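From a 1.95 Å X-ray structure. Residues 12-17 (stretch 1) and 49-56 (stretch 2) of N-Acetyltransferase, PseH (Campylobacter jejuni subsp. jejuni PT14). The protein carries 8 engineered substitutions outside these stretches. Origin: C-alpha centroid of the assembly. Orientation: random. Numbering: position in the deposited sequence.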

# COMPACT_ATOMS: atom_id res chain seq x y z
N ASN A 12 -2.67 -10.39 -4.75
CA ASN A 12 -3.02 -10.37 -3.35
C ASN A 12 -1.99 -11.13 -2.49
O ASN A 12 -1.57 -12.26 -2.81
CB ASN A 12 -4.41 -10.98 -3.12
CG ASN A 12 -5.05 -10.51 -1.81
OD1 ASN A 12 -4.43 -10.57 -0.75
ND2 ASN A 12 -6.32 -10.04 -1.90
N PHE A 13 -1.57 -10.49 -1.40
CA PHE A 13 -0.72 -11.14 -0.41
C PHE A 13 -1.24 -12.52 0.04
O PHE A 13 -0.44 -13.34 0.45
CB PHE A 13 -0.51 -10.25 0.85
CG PHE A 13 0.65 -9.28 0.74
CD1 PHE A 13 0.96 -8.65 -0.46
CD2 PHE A 13 1.41 -8.98 1.87
CE1 PHE A 13 2.00 -7.73 -0.54
CE2 PHE A 13 2.47 -8.07 1.78
CZ PHE A 13 2.76 -7.45 0.56
N THR A 14 -2.55 -12.74 0.02
CA THR A 14 -3.12 -14.05 0.38
C THR A 14 -2.68 -15.19 -0.58
O THR A 14 -2.75 -16.37 -0.22
CB THR A 14 -4.67 -14.04 0.48
OG1 THR A 14 -5.27 -13.59 -0.75
CG2 THR A 14 -5.15 -13.13 1.69
N GLU A 15 -2.20 -14.81 -1.76
CA GLU A 15 -1.65 -15.77 -2.74
C GLU A 15 -0.13 -15.77 -2.90
O GLU A 15 0.37 -16.44 -3.81
CB GLU A 15 -2.28 -15.50 -4.10
CG GLU A 15 -3.69 -16.04 -4.23
CD GLU A 15 -4.71 -15.12 -3.65
OE1 GLU A 15 -5.00 -14.09 -4.31
OE2 GLU A 15 -5.26 -15.45 -2.58
N LEU A 16 0.61 -15.02 -2.06
CA LEU A 16 2.08 -15.01 -2.18
C LEU A 16 2.68 -16.39 -2.04
O LEU A 16 2.24 -17.19 -1.21
CB LEU A 16 2.76 -14.14 -1.13
CG LEU A 16 2.45 -12.65 -1.13
CD1 LEU A 16 3.32 -11.93 -0.09
CD2 LEU A 16 2.60 -12.01 -2.51
N ASN A 17 3.72 -16.64 -2.83
CA ASN A 17 4.54 -17.83 -2.65
C ASN A 17 5.75 -17.56 -1.75
O ASN A 17 6.02 -16.41 -1.36
CB ASN A 17 4.96 -18.39 -4.02
CG ASN A 17 5.87 -17.44 -4.80
OD1 ASN A 17 6.75 -16.78 -4.22
ND2 ASN A 17 5.69 -17.40 -6.11
N ARG A 49 2.40 -15.41 10.07
CA ARG A 49 1.31 -15.07 10.96
C ARG A 49 0.57 -13.82 10.44
O ARG A 49 -0.65 -13.77 10.47
CB ARG A 49 1.79 -14.88 12.41
CG ARG A 49 2.02 -16.20 13.17
CD ARG A 49 1.77 -16.04 14.68
N PHE A 50 1.31 -12.82 9.96
CA PHE A 50 0.74 -11.64 9.28
C PHE A 50 -0.10 -12.04 8.07
O PHE A 50 -1.25 -11.61 7.93
CB PHE A 50 1.88 -10.71 8.84
CG PHE A 50 1.44 -9.58 7.92
CD1 PHE A 50 0.62 -8.56 8.40
CD2 PHE A 50 1.90 -9.52 6.62
CE1 PHE A 50 0.24 -7.51 7.56
CE2 PHE A 50 1.50 -8.48 5.78
CZ PHE A 50 0.68 -7.47 6.25
N LEU A 51 0.45 -12.88 7.20
CA LEU A 51 -0.30 -13.36 6.03
C LEU A 51 -1.56 -14.15 6.43
O LEU A 51 -2.63 -13.95 5.83
CB LEU A 51 0.60 -14.17 5.10
CG LEU A 51 1.77 -13.37 4.54
CD1 LEU A 51 2.73 -14.31 3.83
CD2 LEU A 51 1.30 -12.32 3.58
N LYS A 52 -1.46 -14.98 7.47
CA LYS A 52 -2.64 -15.65 8.01
C LYS A 52 -3.70 -14.66 8.50
O LYS A 52 -4.90 -14.86 8.27
CB LYS A 52 -2.23 -16.59 9.17
N LYS A 53 -3.29 -13.58 9.15
CA LYS A 53 -4.27 -12.55 9.56
C LYS A 53 -4.96 -11.91 8.35
O LYS A 53 -6.17 -11.69 8.39
CB LYS A 53 -3.62 -11.49 10.45
CG LYS A 53 -3.42 -12.04 11.87
CD LYS A 53 -2.44 -11.26 12.73
CE LYS A 53 -2.14 -12.06 14.00
NZ LYS A 53 -1.07 -11.46 14.84
N LEU A 54 -4.20 -11.65 7.29
CA LEU A 54 -4.78 -11.15 6.03
C LEU A 54 -5.86 -12.08 5.45
O LEU A 54 -6.83 -11.59 4.86
CB LEU A 54 -3.70 -10.86 4.98
CG LEU A 54 -2.80 -9.65 5.29
CD1 LEU A 54 -1.89 -9.39 4.13
CD2 LEU A 54 -3.62 -8.37 5.65
N HIS A 55 -5.71 -13.40 5.60
CA HIS A 55 -6.73 -14.34 5.13
C HIS A 55 -8.01 -14.16 5.95
O HIS A 55 -9.10 -14.37 5.44
CB HIS A 55 -6.25 -15.82 5.22
CG HIS A 55 -5.29 -16.24 4.13
ND1 HIS A 55 -3.94 -15.93 4.15
CD2 HIS A 55 -5.50 -16.95 3.00
CE1 HIS A 55 -3.36 -16.44 3.07
NE2 HIS A 55 -4.28 -17.07 2.36
N GLN A 56 -7.88 -13.75 7.22
CA GLN A 56 -8.99 -13.65 8.18
C GLN A 56 -9.60 -12.25 8.31
O GLN A 56 -10.69 -12.12 8.84
CB GLN A 56 -8.54 -14.12 9.58
CG GLN A 56 -8.02 -15.56 9.63
CD GLN A 56 -7.47 -15.96 10.99
OE1 GLN A 56 -7.97 -15.53 12.02
NE2 GLN A 56 -6.45 -16.82 11.00

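A short 3-10 turn packs against one side of a helix through a small, mainly apolar contact, in which Phe13 meets Phe50, Leu51 and Leu54 while Thr14 sits over the ring of His55. The two stretches bury about 310 Å² between them, and the nearest CA atoms across the contact are those of Thr14 and His55, 6.0 Å apart.

The helix presents Phe50, Leu51, Leu54 and His55, a set spaced so that successive turns bring side chains to the same side. Phe13 points its CA-to-CB bond toward them. Phe13 CB lies 3.7 Å from Leu54 CD1, Phe13 CD2 lies 3.8 Å from Leu51 CD2, and Phe50 CE2 approaches the edge of the Phe13 ring, 3.9 Å from Phe13 CD2. A large, flat hydrocarbon ring suits this buried site because it can touch three apolar neighbours at once, and branched leucines fit closely around it. Leu16 adds a looser contact, its CD1 4.2 Å from Leu51 CD2.

Thr14 and His55 form the more polar part of the contact. Thr14 CB stands 3.8 Å from the centroid of the His55 ring, over its face, giving a CH-pi interaction. The ring is steadied from within its own helix, since His55 ND1 donates to Leu51 O at 2.9 Å; its other nitrogen, NE2, lies 3.1 Å from Thr14 O. Thr14 CG2, meanwhile, rests 3.9 Å from Leu54 O.

Local bonds hold the turn in shape. Asn12 OD1 accepts from Thr14 N at 3.0 Å, a nearly straight bond that satisfies an amide at the start of the turn, and Glu15 N donates to Asn12 O at 2.8 Å. Thr14 OG1 donates to Glu15 OE2 at 2.6 Å, so the threonine serves both environments: its hydroxyl bonds within the turn while its carbon atoms meet the helix.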